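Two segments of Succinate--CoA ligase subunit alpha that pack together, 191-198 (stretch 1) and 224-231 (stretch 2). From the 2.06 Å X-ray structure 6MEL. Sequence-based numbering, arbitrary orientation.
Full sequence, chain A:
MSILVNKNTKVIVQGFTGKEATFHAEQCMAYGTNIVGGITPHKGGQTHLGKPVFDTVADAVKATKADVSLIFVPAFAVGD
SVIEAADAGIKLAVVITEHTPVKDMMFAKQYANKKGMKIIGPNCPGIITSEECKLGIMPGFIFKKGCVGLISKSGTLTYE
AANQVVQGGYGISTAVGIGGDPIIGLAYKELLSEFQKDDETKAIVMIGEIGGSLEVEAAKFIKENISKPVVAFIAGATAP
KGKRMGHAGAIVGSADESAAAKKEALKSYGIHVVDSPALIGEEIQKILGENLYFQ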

ATOM      1  N   LEU A 191      -3.713   9.098 -19.210  1.00 40.68           N
ATOM      2  CA  LEU A 191      -4.534   8.140 -19.901  1.00 39.92           C
ATOM      3  C   LEU A 191      -5.868   8.758 -20.331  1.00 38.84           C
ATOM      4  O   LEU A 191      -6.390   8.430 -21.401  1.00 39.83           O
ATOM      5  CB  LEU A 191      -4.721   6.908 -19.016  1.00 40.52           C
ATOM      6  CG  LEU A 191      -3.431   6.123 -18.783  1.00 38.48           C
ATOM      7  CD1 LEU A 191      -3.659   4.970 -17.829  1.00 38.85           C
ATOM      8  CD2 LEU A 191      -2.897   5.593 -20.090  1.00 38.74           C
ATOM      9  N   LEU A 192      -6.432   9.648 -19.519  1.00 38.37           N
ATOM     10  CA  LEU A 192      -7.658  10.370 -19.941  1.00 39.88           C
ATOM     11  C   LEU A 192      -7.368  11.191 -21.208  1.00 41.57           C
ATOM     12  O   LEU A 192      -8.188  11.186 -22.134  1.00 42.10           O
ATOM     13  CB  LEU A 192      -8.179  11.266 -18.821  1.00 40.35           C
ATOM     14  CG  LEU A 192      -8.841  10.582 -17.639  1.00 38.30           C
ATOM     15  CD1 LEU A 192      -8.904  11.518 -16.459  1.00 41.25           C
ATOM     16  CD2 LEU A 192     -10.243  10.109 -17.974  1.00 41.61           C
ATOM     17  N   SER A 193      -6.185  11.823 -21.292  1.00 41.17           N
ATOM     18  CA  SER A 193      -5.799  12.555 -22.523  1.00 43.89           C
ATOM     19  C   SER A 193      -5.696  11.623 -23.728  1.00 47.61           C
ATOM     20  O   SER A 193      -6.101  12.001 -24.806  1.00 45.68           O
ATOM     21  CB  SER A 193      -4.503  13.306 -22.381  1.00 46.16           C
ATOM     22  OG  SER A 193      -4.583  14.157 -21.261  1.00 52.17           O
ATOM     23  N   GLU A 194      -5.077  10.444 -23.565  1.00 46.18           N
ATOM     24  CA  GLU A 194      -5.036   9.458 -24.660  1.00 45.82           C
ATOM     25  C   GLU A 194      -6.456   9.096 -25.116  1.00 45.44           C
ATOM     26  O   GLU A 194      -6.701   9.010 -26.311  1.00 43.71           O
ATOM     27  CB  GLU A 194      -4.297   8.188 -24.243  1.00 46.26           C
ATOM     28  CG  GLU A 194      -2.805   8.408 -24.131  1.00 50.29           C
ATOM     29  CD  GLU A 194      -2.063   8.431 -25.462  1.00 54.49           C
ATOM     30  OE1 GLU A 194      -2.609   7.971 -26.509  1.00 57.36           O
ATOM     31  OE2 GLU A 194      -0.931   8.858 -25.432  1.00 59.93           O
ATOM     32  N   PHE A 195      -7.353   8.836 -24.164  1.00 41.13           N
ATOM     33  CA  PHE A 195      -8.727   8.387 -24.474  1.00 43.50           C
ATOM     34  C   PHE A 195      -9.523   9.512 -25.169  1.00 44.17           C
ATOM     35  O   PHE A 195     -10.349   9.261 -26.026  1.00 44.37           O
ATOM     36  CB  PHE A 195      -9.465   7.888 -23.230  1.00 41.84           C
ATOM     37  CG  PHE A 195      -9.124   6.479 -22.797  1.00 41.23           C
ATOM     38  CD1 PHE A 195      -9.236   5.415 -23.682  1.00 42.53           C
ATOM     39  CD2 PHE A 195      -8.685   6.212 -21.520  1.00 40.06           C
ATOM     40  CE1 PHE A 195      -8.926   4.125 -23.289  1.00 41.86           C
ATOM     41  CE2 PHE A 195      -8.386   4.915 -21.127  1.00 40.47           C
ATOM     42  CZ  PHE A 195      -8.488   3.880 -22.012  1.00 40.63           C
ATOM     43  N   GLN A 196      -9.262  10.750 -24.788  1.00 46.22           N
ATOM     44  CA  GLN A 196      -9.927  11.902 -25.365  1.00 47.21           C
ATOM     45  C   GLN A 196      -9.557  11.998 -26.857  1.00 49.52           C
ATOM     46  O   GLN A 196     -10.393  12.325 -27.661  1.00 49.80           O
ATOM     47  CB  GLN A 196      -9.522  13.165 -24.602  1.00 46.70           C
ATOM     48  CG  GLN A 196     -10.083  14.474 -25.165  1.00 49.67           C
ATOM     49  CD  GLN A 196     -11.585  14.537 -25.023  1.00 49.99           C
ATOM     50  OE1 GLN A 196     -12.143  14.238 -23.972  1.00 46.60           O
ATOM     51  NE2 GLN A 196     -12.265  14.900 -26.097  1.00 50.19           N
ATOM     52  N   LYS A 197      -8.314  11.671 -27.200  1.00 48.16           N
ATOM     53  CA  LYS A 197      -7.826  11.674 -28.600  1.00 53.20           C
ATOM     54  C   LYS A 197      -8.208  10.401 -29.373  1.00 51.28           C
ATOM     55  O   LYS A 197      -7.982  10.362 -30.529  1.00 50.19           O
ATOM     56  CB  LYS A 197      -6.295  11.737 -28.647  1.00 57.75           C
ATOM     57  CG  LYS A 197      -5.666  13.015 -28.102  1.00 65.34           C
ATOM     58  CD  LYS A 197      -4.191  13.099 -28.443  1.00 71.74           C
ATOM     59  CE  LYS A 197      -3.289  12.642 -27.321  1.00 80.90           C
ATOM     60  NZ  LYS A 197      -2.992  13.781 -26.415  1.00 87.04           N
ATOM     61  N   ASP A 198      -8.665   9.332 -28.708  1.00 47.80           N
ATOM     62  CA  ASP A 198      -8.988   8.068 -29.347  1.00 48.40           C
ATOM     63  C   ASP A 198     -10.452   8.134 -29.799  1.00 51.85           C
ATOM     64  O   ASP A 198     -11.397   8.148 -28.964  1.00 49.27           O
ATOM     65  CB  ASP A 198      -8.748   6.885 -28.390  1.00 49.66           C
ATOM     66  CG  ASP A 198      -9.340   5.582 -28.897  1.00 49.76           C
ATOM     67  OD1 ASP A 198      -9.487   5.504 -30.106  1.00 52.10           O
ATOM     68  OD2 ASP A 198      -9.658   4.666 -28.078  1.00 48.59           O
ATOM     69  N   GLU A 224     -11.409  20.793 -17.139  1.00 50.14           N
ATOM     70  CA  GLU A 224     -10.699  21.689 -18.007  1.00 53.82           C
ATOM     71  C   GLU A 224     -10.276  21.025 -19.322  1.00 53.91           C
ATOM     72  O   GLU A 224     -10.050  21.729 -20.274  1.00 50.51           O
ATOM     73  CB  GLU A 224      -9.502  22.297 -17.273  1.00 55.16           C
ATOM     74  CG  GLU A 224      -9.926  23.438 -16.360  1.00 61.44           C
ATOM     75  CD  GLU A 224      -8.928  23.893 -15.303  1.00 64.06           C
ATOM     76  OE1 GLU A 224      -7.742  23.536 -15.408  1.00 70.12           O
ATOM     77  OE2 GLU A 224      -9.347  24.607 -14.360  1.00 73.16           O
ATOM     78  N   ASN A 225     -10.149  19.696 -19.402  1.00 49.73           N
ATOM     79  CA  ASN A 225      -9.466  19.139 -20.582  1.00 48.40           C
ATOM     80  C   ASN A 225     -10.225  17.998 -21.258  1.00 47.97           C
ATOM     81  O   ASN A 225      -9.876  17.648 -22.358  1.00 49.20           O
ATOM     82  CB  ASN A 225      -8.066  18.638 -20.239  1.00 47.09           C
ATOM     83  CG  ASN A 225      -7.186  19.752 -19.735  1.00 50.38           C
ATOM     84  OD1 ASN A 225      -6.600  20.467 -20.527  1.00 56.30           O
ATOM     85  ND2 ASN A 225      -7.136  19.951 -18.434  1.00 49.89           N
ATOM     86  N   ILE A 226     -11.162  17.349 -20.568  1.00 45.72           N
ATOM     87  CA  ILE A 226     -11.729  16.103 -21.053  1.00 45.51           C
ATOM     88  C   ILE A 226     -13.226  16.330 -21.266  1.00 47.74           C
ATOM     89  O   ILE A 226     -13.974  16.458 -20.298  1.00 47.99           O
ATOM     90  CB  ILE A 226     -11.467  14.965 -20.040  1.00 43.50           C
ATOM     91  CG1 ILE A 226      -9.984  14.850 -19.681  1.00 43.29           C
ATOM     92  CG2 ILE A 226     -12.013  13.643 -20.540  1.00 44.23           C
ATOM     93  CD1 ILE A 226      -9.119  14.334 -20.807  1.00 41.87           C
ATOM     94  N   SER A 227     -13.683  16.280 -22.516  1.00 45.86           N
ATOM     95  CA  SER A 227     -15.105  16.519 -22.782  1.00 49.24           C
ATOM     96  C   SER A 227     -15.888  15.200 -22.898  1.00 48.36           C
ATOM     97  O   SER A 227     -17.104  15.186 -22.808  1.00 49.62           O
ATOM     98  CB  SER A 227     -15.248  17.385 -24.022  1.00 49.19           C
ATOM     99  OG  SER A 227     -14.747  16.681 -25.138  1.00 49.50           O
ATOM    100  N   LYS A 228     -15.203  14.076 -23.120  1.00 46.65           N
ATOM    101  CA  LYS A 228     -15.878  12.780 -23.052  1.00 46.12           C
ATOM    102  C   LYS A 228     -16.344  12.524 -21.626  1.00 45.60           C
ATOM    103  O   LYS A 228     -15.691  12.929 -20.660  1.00 44.47           O
ATOM    104  CB  LYS A 228     -14.974  11.650 -23.553  1.00 45.34           C
ATOM    105  CG  LYS A 228     -14.611  11.838 -25.017  1.00 45.23           C
ATOM    106  CD  LYS A 228     -13.839  10.727 -25.669  1.00 44.60           C
ATOM    107  CE  LYS A 228     -13.491  11.085 -27.110  1.00 46.47           C
ATOM    108  NZ  LYS A 228     -12.491  10.134 -27.673  1.00 47.22           N
ATOM    109  N   PRO A 229     -17.532  11.903 -21.456  1.00 43.77           N
ATOM    110  CA  PRO A 229     -18.051  11.583 -20.132  1.00 43.58           C
ATOM    111  C   PRO A 229     -17.146  10.611 -19.365  1.00 41.58           C
ATOM    112  O   PRO A 229     -16.616   9.656 -19.954  1.00 39.49           O
ATOM    113  CB  PRO A 229     -19.406  10.898 -20.355  1.00 45.38           C
ATOM    114  CG  PRO A 229     -19.692  11.044 -21.830  1.00 50.07           C
ATOM    115  CD  PRO A 229     -18.435  11.497 -22.532  1.00 45.84           C
ATOM    116  N   VAL A 230     -17.056  10.843 -18.055  1.00 39.48           N
ATOM    117  CA  VAL A 230     -16.270  10.072 -17.150  1.00 40.11           C
ATOM    118  C   VAL A 230     -17.150   9.566 -16.006  1.00 40.91           C
ATOM    119  O   VAL A 230     -17.875  10.366 -15.366  1.00 41.40           O
ATOM    120  CB  VAL A 230     -15.107  10.895 -16.595  1.00 41.31           C
ATOM    121  CG1 VAL A 230     -14.336  10.085 -15.568  1.00 40.50           C
ATOM    122  CG2 VAL A 230     -14.201  11.372 -17.714  1.00 42.44           C
ATOM    123  N   VAL A 231     -17.065   8.251 -15.752  1.00 36.91           N
ATOM    124  CA  VAL A 231     -17.682   7.597 -14.637  1.00 36.62           C
ATOM    125  C   VAL A 231     -16.561   7.248 -13.668  1.00 38.94           C
ATOM    126  O   VAL A 231     -15.559   6.693 -14.109  1.00 38.26           O
ATOM    127  CB  VAL A 231     -18.420   6.329 -15.083  1.00 40.04           C
ATOM    128  CG1 VAL A 231     -18.886   5.477 -13.900  1.00 39.88           C
ATOM    129  CG2 VAL A 231     -19.596   6.647 -15.988  1.00 39.87           C
TER

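The end of an α-helix leaves several backbone carbonyls without the amide partners that the next turn would have supplied, and a lysine arriving from another segment is well suited to meet them. The contact between residues 191-198 and 224-231 of the succinate--CoA ligase α subunit is a compact example. Lys 228, whose CA-to-CB bond points toward the helical stretch, extends with chi1 in the m well and chi2, chi3 and chi4 all t, so that its ammonium group reaches the last turn. There Lys 228 NZ donates hydrogen bonds to Phe 195 O at 2.8 Å and to Gln 196 O at 3.0 Å. Asp 198 O lies closer still, 2.6 Å from Lys 228 NZ, although the geometry leaves the nature of that approach open. The competition for these carbonyls within the helical stretch is slight: the amide of Asp 198 makes a weak bond to Phe 195 O, with Asp 198 N 3.2 Å from that oxygen. A positive charge among carbonyl oxygens is favourable in itself, since each carries a partial negative charge.

The second polar element runs in the reverse sense, with a side chain of the helix serving the backbone of the loop. Gln 196 starts out sideways from its CA, but its end comes nearer to the other stretch, through a t rotamer at chi1 and a p rotamer at chi2. Its amide oxygen accepts from two consecutive backbone amides: Ser 227 N is 2.9 Å from Gln 196 OE1, and Lys 228 N is 3.2 Å from the same oxygen. The shorter of these bonds is the more bent, with an angle of 132° at the hydrogen, whereas the longer is almost straight at 175°; distance alone would therefore misrepresent the pair. The other end of the carboxamide adds a weak hydrogen bond from Gln 196 NE2 to Ser 227 OG at 3.2 Å. Gln 196 and Lys 228 are thus linked in both directions, the glutamine side chain holding the lysine backbone while the lysine side chain holds the glutamine backbone. The aliphatic part of the lysine also packs here, with Lys 228 CG 3.6 Å from Gln 196 OE1.

Beyond these bonds the contact becomes apolar. Ile 226, buried and with both chi angles m, turns the end of its side chain to the helix, where Ile 226 CD1 lies 3.8 Å from Leu 192 CB and 3.5 Å from Leu 192 O. That carbonyl already accepts from the helix, Gln 196 N being 2.9 Å from Leu 192 O, so the methyl group rests against a satisfied oxygen. On its other branch, Ile 226 CG2 approaches Gln 196 OE1 to 3.5 Å. Leu 192, pointing toward the second stretch, also meets the start of the strand, where Leu 192 CD2 and Val 230 CG2 are 4.2 Å apart, a looser contact between buried side chains.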